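Local coordinates for protein imine reductase (Bacillus cereus, PDB 4D3D) that reduces imines such as 2-methylpyrroline to amines with S selectivity, drawing hydride from NADPH, at residues Q190-I193 with F194-M198; L205-A208 with N209-I213; S223-M226 with S227-P230; E260-V263 with H264-E268; T289-A292 with S293-F296. One frame throughout, in Å; residues are numbered along the deposited sequence. Where two conformers were deposited one is given.

Contact 1: residues Q190-I193 with F194-M198. With P4C (O-acetaldehydyl-hexaethylene glycol), chain D.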
# COMPACT_ATOMS: atom_id res chain seq x y z
N GLN B 190 10.37 -3.79 1.25
CA GLN B 190 9.69 -3.24 0.06
C GLN B 190 8.63 -4.23 -0.48
O GLN B 190 7.51 -3.83 -0.91
CB GLN B 190 10.70 -2.85 -1.03
CG GLN B 190 11.46 -1.55 -0.79
CD GLN B 190 12.25 -1.17 -2.04
OE1 GLN B 190 12.11 -0.07 -2.64
NE2 GLN B 190 12.95 -2.16 -2.55
N MET B 191 8.91 -5.54 -0.41
CA MET B 191 7.92 -6.51 -0.81
C MET B 191 6.73 -6.61 0.12
O MET B 191 5.63 -6.92 -0.36
CB MET B 191 8.54 -7.93 -1.09
CG MET B 191 9.54 -7.95 -2.22
SD MET B 191 9.02 -7.16 -3.76
CE MET B 191 7.74 -8.26 -4.20
N ASP B 192 6.91 -6.38 1.42
CA ASP B 192 5.83 -6.32 2.39
C ASP B 192 4.79 -5.22 1.87
O ASP B 192 3.57 -5.49 1.80
CB ASP B 192 6.46 -5.97 3.76
CG ASP B 192 5.52 -6.10 4.94
OD1 ASP B 192 4.43 -6.68 4.82
OD2 ASP B 192 6.00 -5.57 6.00
N ILE B 193 5.31 -4.06 1.51
CA ILE B 193 4.43 -2.98 0.93
C ILE B 193 3.83 -3.41 -0.43
O ILE B 193 2.61 -3.32 -0.60
CB ILE B 193 5.21 -1.70 0.80
CG1 ILE B 193 5.58 -1.14 2.17
CG2 ILE B 193 4.37 -0.68 0.07
CD1 ILE B 193 6.49 0.09 2.13
N PHE B 194 4.64 -3.91 -1.34
CA PHE B 194 4.16 -4.30 -2.65
C PHE B 194 2.98 -5.21 -2.59
O PHE B 194 1.91 -4.94 -3.14
CB PHE B 194 5.26 -4.92 -3.55
CG PHE B 194 4.70 -5.30 -4.92
CD1 PHE B 194 4.66 -4.33 -5.92
CD2 PHE B 194 4.26 -6.58 -5.21
CE1 PHE B 194 4.15 -4.65 -7.18
CE2 PHE B 194 3.70 -6.89 -6.43
CZ PHE B 194 3.65 -5.91 -7.40
N TRP B 195 3.16 -6.36 -1.92
CA TRP B 195 2.08 -7.34 -1.94
C TRP B 195 0.82 -6.92 -1.15
O TRP B 195 -0.31 -7.17 -1.60
CB TRP B 195 2.55 -8.70 -1.41
CG TRP B 195 3.62 -9.38 -2.23
CD1 TRP B 195 4.87 -9.74 -1.82
CD2 TRP B 195 3.50 -9.83 -3.58
NE1 TRP B 195 5.52 -10.42 -2.82
CE2 TRP B 195 4.73 -10.42 -3.93
CE3 TRP B 195 2.49 -9.77 -4.53
CZ2 TRP B 195 4.98 -10.96 -5.21
CZ3 TRP B 195 2.73 -10.33 -5.83
CH2 TRP B 195 3.95 -10.92 -6.12
N THR B 196 1.01 -6.25 -0.04
CA THR B 196 -0.11 -5.88 0.78
C THR B 196 -0.89 -4.77 0.07
O THR B 196 -2.12 -4.82 -0.01
CB THR B 196 0.34 -5.44 2.17
OG1 THR B 196 1.21 -6.43 2.79
CG2 THR B 196 -0.85 -5.32 3.11
N ALA B 197 -0.19 -3.77 -0.41
CA ALA B 197 -0.85 -2.66 -1.14
C ALA B 197 -1.49 -3.15 -2.45
O ALA B 197 -2.65 -2.77 -2.77
CB ALA B 197 0.11 -1.58 -1.40
N MET B 198 -0.80 -4.02 -3.21
CA MET B 198 -1.45 -4.51 -4.44
C MET B 198 -2.65 -5.41 -4.17
O MET B 198 -3.70 -5.33 -4.89
CB MET B 198 -0.43 -5.22 -5.32
CG MET B 198 0.50 -4.27 -6.00
SD MET B 198 -0.17 -2.95 -7.03
CE MET B 198 -1.00 -3.92 -8.29
O1 P4C D . 8.21 -6.03 -7.62
C2 P4C D . 8.05 -7.40 -8.01
C3 P4C D . 6.59 -7.57 -8.35
O4 P4C D . 6.32 -8.95 -8.71
C5 P4C D . 5.46 -9.01 -9.83
C6 P4C D . 6.30 -8.93 -11.07
O7 P4C D . 5.46 -8.50 -12.13
C8 P4C D . 6.24 -8.01 -13.18
C9 P4C D . 5.27 -7.73 -14.31
O10 P4C D . 5.18 -6.34 -14.39
C11 P4C D . 3.86 -5.91 -14.65
C12 P4C D . 3.87 -4.44 -14.93
O13 P4C D . 5.18 -3.97 -14.99
C14 P4C D . 5.23 -2.58 -15.18
C15 P4C D . 5.89 -1.91 -14.02
O16 P4C D . 6.69 -0.85 -14.57
O HOH W 1 1.79 -7.14 5.41
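Thr196 turns its hydroxyl back onto the carbonyl of Asp192, one helical turn earlier. OG1 of Thr196 donates to Asp192 O at 2.7 Å. The same oxygen also takes the backbone N-H of Thr196, at 3.2 Å from N to O, so two donors from one residue grip it. The torsion explains this: OG1 stands beside the residue's own backbone N (chi1 -52°). A water completes the polar cluster. It donates to OD1 of Asp192 at 2.7 Å and to OG1 of Thr196 at 2.8 Å, joining two side chains that run alongside each other. The other carboxylate oxygen, OD2 of Asp192, is bonded to His203 of the second subunit. These residues belong to helix 182-210, the long helix that leads into the helical C-terminal domain of the imine reductase fold and is buried here against the second subunit. Ordinary helical bonds continue along the turn. Phe194 N bonds to Gln190 O, Trp195 N to Met191 O, and Ala197 N to Ile193 O. The apolar side carries a Met-aromatic contact. Met191 lies alongside Trp195, and its bent chain places CE 3.7 Å from CE2 of the indole. The sulfur is oblique to the five-membered ring. The indole NE1 donates to Ser258 of the second subunit. The Phe194 ring has Met198 CG over one face and the bound polyether of chain D over the opposite one, with the polyether atom C3 3.5 Å from CZ of Phe194.

Contact 2: residues L205-A208 with N209-I213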
# COMPACT_ATOMS: atom_id res chain seq x y z
N LEU B 205 -10.96 -3.09 -6.04
CA LEU B 205 -11.52 -3.36 -7.38
C LEU B 205 -12.68 -4.36 -7.30
O LEU B 205 -13.74 -4.17 -7.98
CB LEU B 205 -10.45 -3.80 -8.34
CG LEU B 205 -10.92 -4.15 -9.74
CD1 LEU B 205 -11.57 -2.92 -10.40
CD2 LEU B 205 -9.73 -4.64 -10.51
N ALA B 206 -12.60 -5.41 -6.47
CA ALA B 206 -13.70 -6.32 -6.36
C ALA B 206 -15.01 -5.65 -5.86
O ALA B 206 -16.16 -5.99 -6.28
CB ALA B 206 -13.36 -7.46 -5.43
N ILE B 207 -14.85 -4.74 -4.86
CA ILE B 207 -15.97 -3.92 -4.36
C ILE B 207 -16.52 -3.08 -5.52
O ILE B 207 -17.77 -3.04 -5.66
CB ILE B 207 -15.55 -3.04 -3.18
CG1 ILE B 207 -15.13 -3.88 -1.99
CG2 ILE B 207 -16.72 -2.10 -2.74
CD1 ILE B 207 -14.50 -3.09 -0.86
N ALA B 208 -15.67 -2.45 -6.29
CA ALA B 208 -16.09 -1.54 -7.37
C ALA B 208 -16.87 -2.39 -8.41
O ALA B 208 -17.94 -2.04 -8.83
CB ALA B 208 -14.92 -0.97 -8.03
N ASN B 209 -16.31 -3.52 -8.76
CA ASN B 209 -17.02 -4.46 -9.69
C ASN B 209 -18.40 -4.85 -9.17
O ASN B 209 -19.36 -4.90 -9.96
CB ASN B 209 -16.20 -5.76 -10.00
CG ASN B 209 -14.89 -5.56 -10.76
OD1 ASN B 209 -14.08 -6.53 -10.79
ND2 ASN B 209 -14.63 -4.44 -11.35
N ALA B 210 -18.55 -5.15 -7.90
CA ALA B 210 -19.84 -5.54 -7.35
C ALA B 210 -20.89 -4.40 -7.48
O ALA B 210 -22.07 -4.68 -7.48
CB ALA B 210 -19.71 -6.01 -5.95
N ASN B 211 -20.43 -3.17 -7.63
CA ASN B 211 -21.28 -1.97 -7.77
C ASN B 211 -21.34 -1.45 -9.18
O ASN B 211 -21.73 -0.27 -9.45
CB ASN B 211 -20.77 -0.92 -6.81
CG ASN B 211 -21.18 -1.20 -5.39
OD1 ASN B 211 -22.26 -0.72 -4.93
ND2 ASN B 211 -20.37 -1.93 -4.65
N GLY B 212 -20.89 -2.26 -10.12
CA GLY B 212 -20.97 -1.92 -11.52
C GLY B 212 -19.85 -1.14 -12.14
O GLY B 212 -19.93 -0.72 -13.29
N ILE B 213 -18.74 -0.95 -11.42
CA ILE B 213 -17.67 -0.12 -11.92
C ILE B 213 -16.51 -0.97 -12.39
O ILE B 213 -16.09 -1.90 -11.68
CB ILE B 213 -17.17 0.82 -10.77
CG1 ILE B 213 -18.26 1.74 -10.21
CG2 ILE B 213 -15.99 1.62 -11.23
CD1 ILE B 213 -18.97 2.53 -11.30
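Ala208 and Ile213 close the C-terminal end of helix 182-210 through a Schellman motif. Among the backbone bonds, Ile213 N gives its hydrogen to Ala208 O at 2.9 Å. Inside that bond, Gly212 N reaches Asn209 O at 3.1 Å. Gly212 is the C-prime residue, and its positive phi (88°) lets the chain turn off the helix. Ala208 O also accepts from Asn211 N. The two donors come from opposite faces of its carbonyl plane, and neither sits on a lone pair. One turn earlier, Asn209 N bonds to Leu205 O and Ala210 N to Ala206 O.

Side-chain amides supply the second group of bonds. ND2 of Asn211 donates to Ile207 O at 3.0 Å, nearly straight, with the oxygen in the amide plane. Asn209 ND2 donates to Ile213 O at 2.9 Å, in the plane of both groups. The oxygens of both amides are taken by the second subunit: OD1 of Asn209 by Lys304, OD1 of Asn211 by Arg119.

Van der Waals contacts are fewer. Ala208 CB meets Ile213 CB at 4.0 Å. The methyl CD1 of Leu205 rests beside the amide ND2 of Asn209, 3.5 Å away.

The chemistry implies a helix end closed by the Schellman bonds together with two asparagine amides. The asparagine N-H groups donate to carbonyls of their own chain, while their oxygens tie the same turn to cationic side chains of the partner subunit.

Contact 3: residues S223-M226 with S227-P230. With P4C (O-acetaldehydyl-hexaethylene glycol), chain E.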
# COMPACT_ATOMS: atom_id res chain seq x y z
N SER B 223 -4.82 5.06 -9.10
CA SER B 223 -3.52 5.64 -9.33
C SER B 223 -3.25 6.85 -8.51
O SER B 223 -2.17 6.99 -7.94
CB SER B 223 -3.28 5.98 -10.84
OG SER B 223 -3.42 4.80 -11.56
N ALA B 224 -4.22 7.77 -8.43
CA ALA B 224 -4.05 9.00 -7.69
C ALA B 224 -3.85 8.69 -6.18
O ALA B 224 -2.99 9.33 -5.55
CB ALA B 224 -5.25 9.93 -7.88
N MET B 225 -4.57 7.74 -5.66
CA MET B 225 -4.41 7.43 -4.23
C MET B 225 -3.01 6.88 -3.99
O MET B 225 -2.28 7.33 -3.07
CB MET B 225 -5.45 6.45 -3.76
CG MET B 225 -5.24 5.94 -2.31
SD MET B 225 -5.20 7.26 -1.08
CE MET B 225 -6.87 7.74 -1.02
N MET B 226 -2.58 5.94 -4.83
CA MET B 226 -1.24 5.38 -4.67
C MET B 226 -0.12 6.38 -4.75
O MET B 226 0.81 6.39 -3.95
CB MET B 226 -1.00 4.29 -5.71
CG MET B 226 -1.88 3.13 -5.45
SD MET B 226 -1.90 1.97 -6.80
CE MET B 226 -2.47 0.59 -5.91
N SER B 227 -0.24 7.32 -5.74
CA SER B 227 0.72 8.33 -5.92
C SER B 227 0.75 9.33 -4.79
O SER B 227 1.79 10.03 -4.58
CB SER B 227 0.47 9.06 -7.28
OG SER B 227 0.80 8.16 -8.31
N SER B 228 -0.33 9.42 -4.04
CA SER B 228 -0.36 10.34 -2.89
C SER B 228 0.34 9.77 -1.64
O SER B 228 0.67 10.53 -0.70
CB SER B 228 -1.79 10.71 -2.50
OG SER B 228 -2.42 9.67 -1.73
N LEU B 229 0.58 8.47 -1.61
CA LEU B 229 1.07 7.86 -0.33
C LEU B 229 2.46 8.32 0.09
O LEU B 229 2.68 8.55 1.26
CB LEU B 229 0.95 6.36 -0.36
CG LEU B 229 -0.48 5.78 -0.56
CD1 LEU B 229 -0.49 4.30 -0.57
CD2 LEU B 229 -1.51 6.34 0.40
N PRO B 230 3.38 8.57 -0.86
CA PRO B 230 4.71 9.14 -0.44
C PRO B 230 4.63 10.44 0.34
O PRO B 230 5.45 10.68 1.19
CB PRO B 230 5.49 9.30 -1.79
CG PRO B 230 4.82 8.25 -2.70
CD PRO B 230 3.35 8.21 -2.30
O1 P4C E . -0.80 14.78 2.28
C2 P4C E . 0.14 15.08 3.37
C3 P4C E . -0.48 15.50 4.71
O4 P4C E . -0.23 14.53 5.71
C5 P4C E . -0.94 14.58 6.97
C6 P4C E . -2.43 14.29 6.79
O7 P4C E . -2.99 13.33 7.71
C8 P4C E . -4.37 12.92 7.40
C9 P4C E . -4.57 11.38 7.63
O10 P4C E . -5.85 10.72 7.18
C11 P4C E . -6.78 11.08 6.10
C12 P4C E . -6.85 10.12 4.86
O13 P4C E . -6.93 10.84 3.53
C14 P4C E . -6.88 10.15 2.21
C15 P4C E . -6.47 11.08 1.01
O16 P4C E . -5.52 10.45 0.01
C17 P4C E . -5.02 11.04 -1.28
C18 P4C E . -6.15 11.53 -2.29
O19 P4C E . -6.24 10.80 -3.58
C20 P4C E . -7.50 11.29 -4.21
C21 P4C E . -7.44 11.01 -5.71
O22 P4C E . -8.72 11.21 -6.38
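The carbonyl groups of Met225 and Met226 are the flat groups of this contact, and they receive their donors differently. Ser228 OG meets Met225 O in the carbonyl plane, on a lone pair, at 2.7 Å. Leu229 N instead comes from above the plane of Met226 O, at 3.1 Å and 63° out of it. The saturated ring of Pro230 brings its CD to 3.5 Å from the same Met226 oxygen.

That proline explains the backbone. Its nitrogen carries no hydrogen, so Met226 O cannot receive the usual bond from one turn ahead and takes Leu229 N instead. The helix is kinked at this point. The bonds of Ser228 N to Ala224 O and to Met225 O are both weak. Ser227 N to Ser223 O, at 2.9 Å, is still a regular helical bond.

Ser228 OG thus adds a bond to Met225 O beyond the weak one from Ser228 N. It sits between the backbone N and the carbonyl carbon (chi1 79°), which points it at Met225 O.

Met225 is bent at chi2 and chi3. Its sulfur lies 4.1 Å from CD2 of Leu229, and its CE reaches O16 of the polyether of chain E at 3.2 Å. Ala224 CB touches C21 of that polyether at 3.3 Å, and Ser228 OG lies against its C17. Leu229 and Pro230 pack on Ala197 and Ser227 of the second subunit.

The arrangement is that of a proline-kinked helix. Its Ala224, Met225 and Ser228 line the pocket occupied by the polyether, within the helical C-terminal domain.

Contact 4: residues E260-V263 with H264-E268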
# COMPACT_ATOMS: atom_id res chain seq x y z
N GLU B 260 -13.94 0.88 9.90
CA GLU B 260 -15.23 0.21 10.11
C GLU B 260 -16.17 0.39 8.92
O GLU B 260 -16.79 -0.58 8.47
CB GLU B 260 -15.97 0.74 11.35
CG GLU B 260 -15.40 0.31 12.66
CD GLU B 260 -15.96 1.08 13.87
OE1 GLU B 260 -16.59 2.15 13.69
OE2 GLU B 260 -15.78 0.60 15.01
N HIS B 261 -16.22 1.61 8.36
CA HIS B 261 -17.00 1.83 7.13
C HIS B 261 -16.47 1.07 5.91
O HIS B 261 -17.24 0.60 5.08
CB HIS B 261 -17.09 3.30 6.81
CG HIS B 261 -17.99 3.99 7.77
ND1 HIS B 261 -17.92 5.34 8.02
CD2 HIS B 261 -18.96 3.49 8.58
CE1 HIS B 261 -18.82 5.65 8.93
NE2 HIS B 261 -19.52 4.56 9.23
N VAL B 262 -15.14 0.89 5.81
CA VAL B 262 -14.59 0.07 4.72
C VAL B 262 -15.06 -1.42 4.91
O VAL B 262 -15.44 -2.08 3.93
CB VAL B 262 -13.05 0.19 4.66
CG1 VAL B 262 -12.47 -0.89 3.72
CG2 VAL B 262 -12.57 1.56 4.22
N VAL B 263 -14.96 -1.94 6.13
CA VAL B 263 -15.43 -3.26 6.44
C VAL B 263 -16.92 -3.45 6.11
O VAL B 263 -17.31 -4.39 5.43
CB VAL B 263 -15.13 -3.62 7.88
CG1 VAL B 263 -15.82 -4.93 8.27
CG2 VAL B 263 -13.61 -3.73 8.09
N HIS B 264 -17.76 -2.50 6.52
CA HIS B 264 -19.14 -2.57 6.17
C HIS B 264 -19.43 -2.56 4.69
O HIS B 264 -20.29 -3.28 4.25
CB HIS B 264 -19.91 -1.40 6.89
CG HIS B 264 -19.87 -1.48 8.38
ND1 HIS B 264 -20.09 -0.38 9.19
CD2 HIS B 264 -19.65 -2.52 9.20
CE1 HIS B 264 -19.98 -0.74 10.45
NE2 HIS B 264 -19.76 -2.05 10.49
N THR B 265 -18.71 -1.70 3.93
CA THR B 265 -18.84 -1.54 2.51
C THR B 265 -18.53 -2.90 1.86
O THR B 265 -19.20 -3.36 0.91
CB THR B 265 -17.94 -0.43 1.98
OG1 THR B 265 -18.37 0.82 2.55
CG2 THR B 265 -17.97 -0.33 0.48
N THR B 266 -17.46 -3.52 2.38
CA THR B 266 -17.02 -4.85 1.88
C THR B 266 -18.11 -5.89 2.10
O THR B 266 -18.43 -6.59 1.12
CB THR B 266 -15.72 -5.26 2.61
OG1 THR B 266 -14.69 -4.25 2.41
CG2 THR B 266 -15.17 -6.60 2.02
N GLN B 267 -18.67 -5.99 3.31
CA GLN B 267 -19.68 -6.99 3.66
C GLN B 267 -20.92 -6.80 2.84
O GLN B 267 -21.47 -7.78 2.31
CB GLN B 267 -20.09 -6.89 5.08
CG GLN B 267 -19.11 -7.31 6.08
CD GLN B 267 -19.49 -6.88 7.50
OE1 GLN B 267 -19.98 -5.77 7.74
NE2 GLN B 267 -19.22 -7.75 8.45
N GLU B 268 -21.35 -5.54 2.65
CA GLU B 268 -22.53 -5.21 1.82
C GLU B 268 -22.37 -5.63 0.38
O GLU B 268 -23.36 -5.96 -0.28
CB GLU B 268 -22.77 -3.65 1.74
CG GLU B 268 -23.35 -3.05 2.92
CD GLU B 268 -23.37 -1.48 2.69
OE1 GLU B 268 -23.01 -0.92 1.52
OE2 GLU B 268 -23.75 -0.91 3.69
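Thr265 and Thr266 fold their hydroxyls onto the carbonyls of His261 and Val262 in a local contact along helix 252-268, near its C-terminal end. The helix belongs to the helical C-terminal domain. Each threonine bonds twice to the carbonyl oxygen four residues back. Thr265 OG1 and Thr265 N both donate to His261 O, at 2.8 and 3.0 Å, from opposite faces of its plane. Thr266 OG1 and Thr266 N do the same to Val262 O, at 2.8 and 2.9 Å. In both threonines the hydroxyl lies beside the residue's own backbone N (chi1 -64° and -57°), so each N-H and O-H converge on one oxygen. The buried hydroxyls thus find acceptors without leaving the helix.

Val263 packs on Pro276 and Leu280 of helix 274-288. Thr266 also touches Pro276.

The histidines cross at an angle, with His264 ND1 at the edge of the His261 ring, 4.1 Å from its CD2. Glu260 O accepts the backbone N-H of His264. That oxygen also stands over one face of the His264 imidazole, toward its rim, 3.2 Å from CG.

Contact 5: residues T289-A292 with S293-F296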
# COMPACT_ATOMS: atom_id res chain seq x y z
N THR B 289 -5.27 -0.38 23.89
CA THR B 289 -4.11 -0.05 24.64
C THR B 289 -3.90 1.42 24.93
O THR B 289 -2.82 1.90 25.24
CB THR B 289 -2.83 -0.66 23.99
OG1 THR B 289 -2.77 -0.29 22.59
CG2 THR B 289 -2.91 -2.13 24.08
N GLY B 290 -4.97 2.19 24.75
CA GLY B 290 -5.00 3.59 25.20
C GLY B 290 -4.54 4.65 24.26
O GLY B 290 -3.96 5.65 24.71
N HIS B 291 -4.77 4.47 22.95
CA HIS B 291 -4.27 5.41 21.95
C HIS B 291 -5.35 6.21 21.21
O HIS B 291 -5.04 6.80 20.13
CB HIS B 291 -3.40 4.68 20.91
CG HIS B 291 -2.21 4.02 21.50
ND1 HIS B 291 -1.03 4.68 21.74
CD2 HIS B 291 -2.02 2.75 21.93
CE1 HIS B 291 -0.15 3.85 22.29
NE2 HIS B 291 -0.73 2.68 22.41
N ALA B 292 -6.55 6.33 21.79
CA ALA B 292 -7.68 7.01 21.06
C ALA B 292 -7.32 8.39 20.51
O ALA B 292 -7.86 8.73 19.40
CB ALA B 292 -8.89 7.15 21.97
N SER B 293 -6.56 9.19 21.22
CA SER B 293 -6.23 10.59 20.86
C SER B 293 -4.88 10.77 20.17
O SER B 293 -4.46 11.91 19.89
CB SER B 293 -6.35 11.57 22.10
OG SER B 293 -7.70 11.51 22.61
N ASP B 294 -4.16 9.66 19.93
CA ASP B 294 -2.90 9.74 19.17
C ASP B 294 -3.08 9.55 17.67
O ASP B 294 -4.15 9.12 17.20
CB ASP B 294 -1.98 8.63 19.61
CG ASP B 294 -1.56 8.68 21.08
OD1 ASP B 294 -1.71 9.71 21.77
OD2 ASP B 294 -0.99 7.65 21.54
N SER B 295 -2.04 9.91 16.91
CA SER B 295 -2.01 9.61 15.46
C SER B 295 -2.10 8.13 15.25
O SER B 295 -1.69 7.30 16.15
CB SER B 295 -0.68 10.08 14.88
OG SER B 295 -0.61 9.74 13.50
N PHE B 296 -2.73 7.73 14.15
CA PHE B 296 -2.65 6.29 13.72
C PHE B 296 -1.27 5.74 13.61
O PHE B 296 -1.12 4.49 13.63
CB PHE B 296 -3.48 6.04 12.47
CG PHE B 296 -2.72 6.27 11.17
CD1 PHE B 296 -2.64 7.52 10.60
CD2 PHE B 296 -2.15 5.20 10.50
CE1 PHE B 296 -1.99 7.70 9.39
CE2 PHE B 296 -1.50 5.37 9.31
CZ PHE B 296 -1.41 6.63 8.74
O HOH W 2 -1.52 7.04 24.19
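A type I beta turn from His291 to Asp294 lies in the loop between helix 274-288 and helix 300-304, and one side-chain bond spans it. The turn is closed by Asp294 N donating to His291 O at 3.0 Å.

The side chains close the same turn a second time. ND1 of His291 donates to OD2 of Asp294, also at 3.0 Å and fairly straight (161° at the hydrogen). The oxygen lies at the edge of the imidazole, close to the ring plane. On the carboxylate the bond arrives on the anti side, and the planes of ring and carboxylate are turned 62° apart. Both side chains keep CG beside their own backbone N, which brings ND1 of His291 and OD2 of Asp294 together across the turn.

A water extends the bonding. It donates to OD2 of Asp294 at 2.8 Å and to Gly290 O at 2.9 Å. OD2 therefore accepts from the ring and the water, which ties the residue before the turn to its last one. The negative oxygen would tend to stabilise the imidazole with its proton on ND1.

Backbone bonds of Ala292 with Ala253 and of Asp294 with Leu252 fix the turn against the start of helix 252-268. His291 also packs on Leu252.

The whole is a beta turn whose end residues are linked by a His-carboxylate hydrogen bond, at the surface of the C-terminal domain.

All five contacts lie in the C-terminal family region; contact 1 is on the long helix leading into the helical domain. Contacts 1 and 2 share helix 182-210, with centres 22 Å apart. Contact 2 touches contact 4 directly: Ile207 CD1 lies 3.5 Å from Thr266 OG1, and Ile207 CG2 lies 3.9 Å from Thr265 CG2. Contacts 1 and 3 are 14 Å apart between centres, and each meets a different polyether molecule. The dimer brings more of them together. Asp192 of contact 1 packs on Val262 of the partner's contact 4, Phe194 on Leu229 of its contact 3, and Trp195 meets Phe296 of its contact 5 edge-to-face. Contact 5 is farthest from contact 2, about 33 Å between centres.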